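Xylose isomerase-like TIM barrel (Anabaena variabilis ATCC 29413, PDB 2QW5) probably acts as a zinc-dependent sugar (or sugar phosphate) isomerase or epimerase, binding D-xylose beside a zinc ion in a TIM barrel. Local coordinates at residues V178-E183 and K209-V214. Numbering follows the deposited sequence.
With ZN (zinc ion), chain D.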
loop_
_atom_site.group_PDB
_atom_site.type_symbol
_atom_site.label_atom_id
_atom_site.label_comp_id
_atom_site.label_asym_id
_atom_site.label_seq_id
_atom_site.Cartn_x
_atom_site.Cartn_y
_atom_site.Cartn_z
ATOM N N VAL A 178 -35.818 15.646 -8.252
ATOM C CA VAL A 178 -34.914 14.840 -7.422
ATOM C C VAL A 178 -34.186 15.796 -6.502
ATOM O O VAL A 178 -33.506 16.726 -6.971
ATOM C CB VAL A 178 -33.888 14.076 -8.291
ATOM C CG1 VAL A 178 -32.777 13.448 -7.408
ATOM C CG2 VAL A 178 -34.622 13.070 -9.224
ATOM N N LYS A 179 -34.366 15.637 -5.199
ATOM C CA LYS A 179 -33.629 16.500 -4.250
ATOM C C LYS A 179 -32.239 15.902 -4.165
ATOM O O LYS A 179 -32.121 14.680 -4.119
ATOM C CB LYS A 179 -34.287 16.486 -2.869
ATOM C CG LYS A 179 -35.692 17.053 -2.764
ATOM C CD LYS A 179 -35.724 18.525 -2.896
ATOM C CE LYS A 179 -37.146 19.028 -2.618
ATOM N NZ LYS A 179 -37.303 20.385 -3.196
ATOM N N LEU A 180 -31.201 16.744 -4.123
ATOM C CA LEU A 180 -29.804 16.274 -4.014
ATOM C C LEU A 180 -29.373 16.406 -2.550
ATOM O O LEU A 180 -29.316 17.511 -2.060
ATOM C CB LEU A 180 -28.881 17.094 -4.932
ATOM C CG LEU A 180 -29.122 16.964 -6.459
ATOM C CD1 LEU A 180 -28.380 18.054 -7.220
ATOM C CD2 LEU A 180 -28.740 15.571 -6.972
ATOM N N ALA A 181 -29.049 15.295 -1.880
ATOM C CA ALA A 181 -28.672 15.276 -0.435
ATOM C C ALA A 181 -27.218 14.886 -0.275
ATOM O O ALA A 181 -26.906 13.709 -0.251
ATOM C CB ALA A 181 -29.579 14.345 0.339
ATOM N N ILE A 182 -26.328 15.899 -0.182
ATOM C CA ILE A 182 -24.887 15.711 -0.000
ATOM C C ILE A 182 -24.617 15.239 1.424
ATOM O O ILE A 182 -25.196 15.752 2.379
ATOM C CB ILE A 182 -24.060 16.994 -0.260
ATOM C CG1 ILE A 182 -24.296 17.565 -1.666
ATOM C CG2 ILE A 182 -22.547 16.704 -0.115
ATOM C CD1 ILE A 182 -23.660 19.020 -1.903
ATOM N N GLU A 183 -23.708 14.277 1.564
ATOM C CA GLU A 183 -23.447 13.629 2.844
ATOM C C GLU A 183 -22.099 14.014 3.476
ATOM O O GLU A 183 -21.058 13.818 2.856
ATOM C CB GLU A 183 -23.498 12.100 2.634
ATOM C CG GLU A 183 -23.493 11.305 3.949
ATOM C CD GLU A 183 -23.484 9.805 3.748
ATOM O OE1 GLU A 183 -23.154 9.362 2.612
ATOM O OE2 GLU A 183 -23.804 9.095 4.759
ATOM N N LYS A 209 -31.182 25.598 -3.905
ATOM C CA LYS A 209 -31.649 24.925 -2.697
ATOM C C LYS A 209 -32.025 23.457 -2.962
ATOM O O LYS A 209 -32.265 22.682 -2.030
ATOM C CB LYS A 209 -32.861 25.643 -2.084
ATOM C CG LYS A 209 -32.632 27.074 -1.624
ATOM C CD LYS A 209 -31.494 27.260 -0.610
ATOM C CE LYS A 209 -31.534 28.696 0.005
ATOM N NZ LYS A 209 -32.938 29.036 0.573
ATOM N N GLN A 210 -32.101 23.084 -4.239
ATOM C CA GLN A 210 -32.293 21.676 -4.640
ATOM C C GLN A 210 -31.067 20.860 -4.135
ATOM O O GLN A 210 -31.156 19.633 -3.973
ATOM C CB GLN A 210 -32.400 21.577 -6.166
ATOM C CG GLN A 210 -33.025 20.278 -6.687
ATOM C CD GLN A 210 -34.506 20.100 -6.329
ATOM O OE1 GLN A 210 -35.149 21.021 -5.829
ATOM N NE2 GLN A 210 -35.078 18.927 -6.660
ATOM N N VAL A 211 -29.927 21.553 -3.955
ATOM C CA VAL A 211 -28.698 20.976 -3.415
ATOM C C VAL A 211 -28.692 21.192 -1.902
ATOM O O VAL A 211 -28.491 22.293 -1.407
ATOM C CB VAL A 211 -27.420 21.564 -4.051
ATOM C CG1 VAL A 211 -26.141 20.894 -3.425
ATOM C CG2 VAL A 211 -27.430 21.398 -5.601
ATOM N N GLY A 212 -28.931 20.117 -1.165
ATOM C CA GLY A 212 -28.958 20.157 0.291
ATOM C C GLY A 212 -28.168 19.039 0.926
ATOM O O GLY A 212 -27.105 18.636 0.415
ATOM N N VAL A 213 -28.683 18.546 2.054
ATOM C CA VAL A 213 -27.925 17.588 2.859
ATOM C C VAL A 213 -28.700 16.365 3.294
ATOM O O VAL A 213 -29.921 16.386 3.390
ATOM C CB VAL A 213 -27.366 18.268 4.168
ATOM C CG1 VAL A 213 -26.826 19.642 3.874
ATOM C CG2 VAL A 213 -28.402 18.399 5.227
ATOM N N VAL A 214 -27.931 15.314 3.551
ATOM C CA VAL A 214 -28.402 14.173 4.311
ATOM C C VAL A 214 -27.578 14.237 5.608
ATOM O O VAL A 214 -26.364 14.494 5.552
ATOM C CB VAL A 214 -28.217 12.812 3.621
ATOM C CG1 VAL A 214 -26.806 12.656 2.996
ATOM C CG2 VAL A 214 -28.568 11.706 4.603
HETATM ZN ZN ZN D . -24.729 7.207 5.142
HETATM O O HOH W 1 -22.892 6.373 4.922
#
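I182 and V211 make the tight spot: CD1 of I182 sits 3.5 Å from CG1 of V211, closer than ordinary carbon contact. Next to it, L180 CD1 rests on V211 CG2, so the two methyls of V211 are shared between neighbouring side chains on the face turned to helices 148-176 and 196-203. On the other face, lining the barrel interior, A181 CB lies against V214, whose CG1 occupies the crowded position between N and C (chi1 46°) and reaches E183 CB at 3.4 Å. The backbone bonds of a parallel ladder join the strands: L180 N to Q210 O, G212 N to L180 O, I182 N to G212 O and V214 N to I182 O.

The solvent side is K179, whose exposed NZ makes a weak bond to Q210 OE1, at 3.5 Å. Q210 itself is buried and bends at chi2 (66°) to bring NE2 2.7 Å from V178 O, though the donor stands above the carbonyl plane.

These are adjacent strands of a beta-alpha-beta unit in the TIM barrel. Beyond the ladder, the extended E183 binds zinc through OE2 (2.1 Å), alongside D216, Q247 and E281, while OE1 hydrogen-bonds D-xylose O2; one carboxylate thus ties metal to sugar.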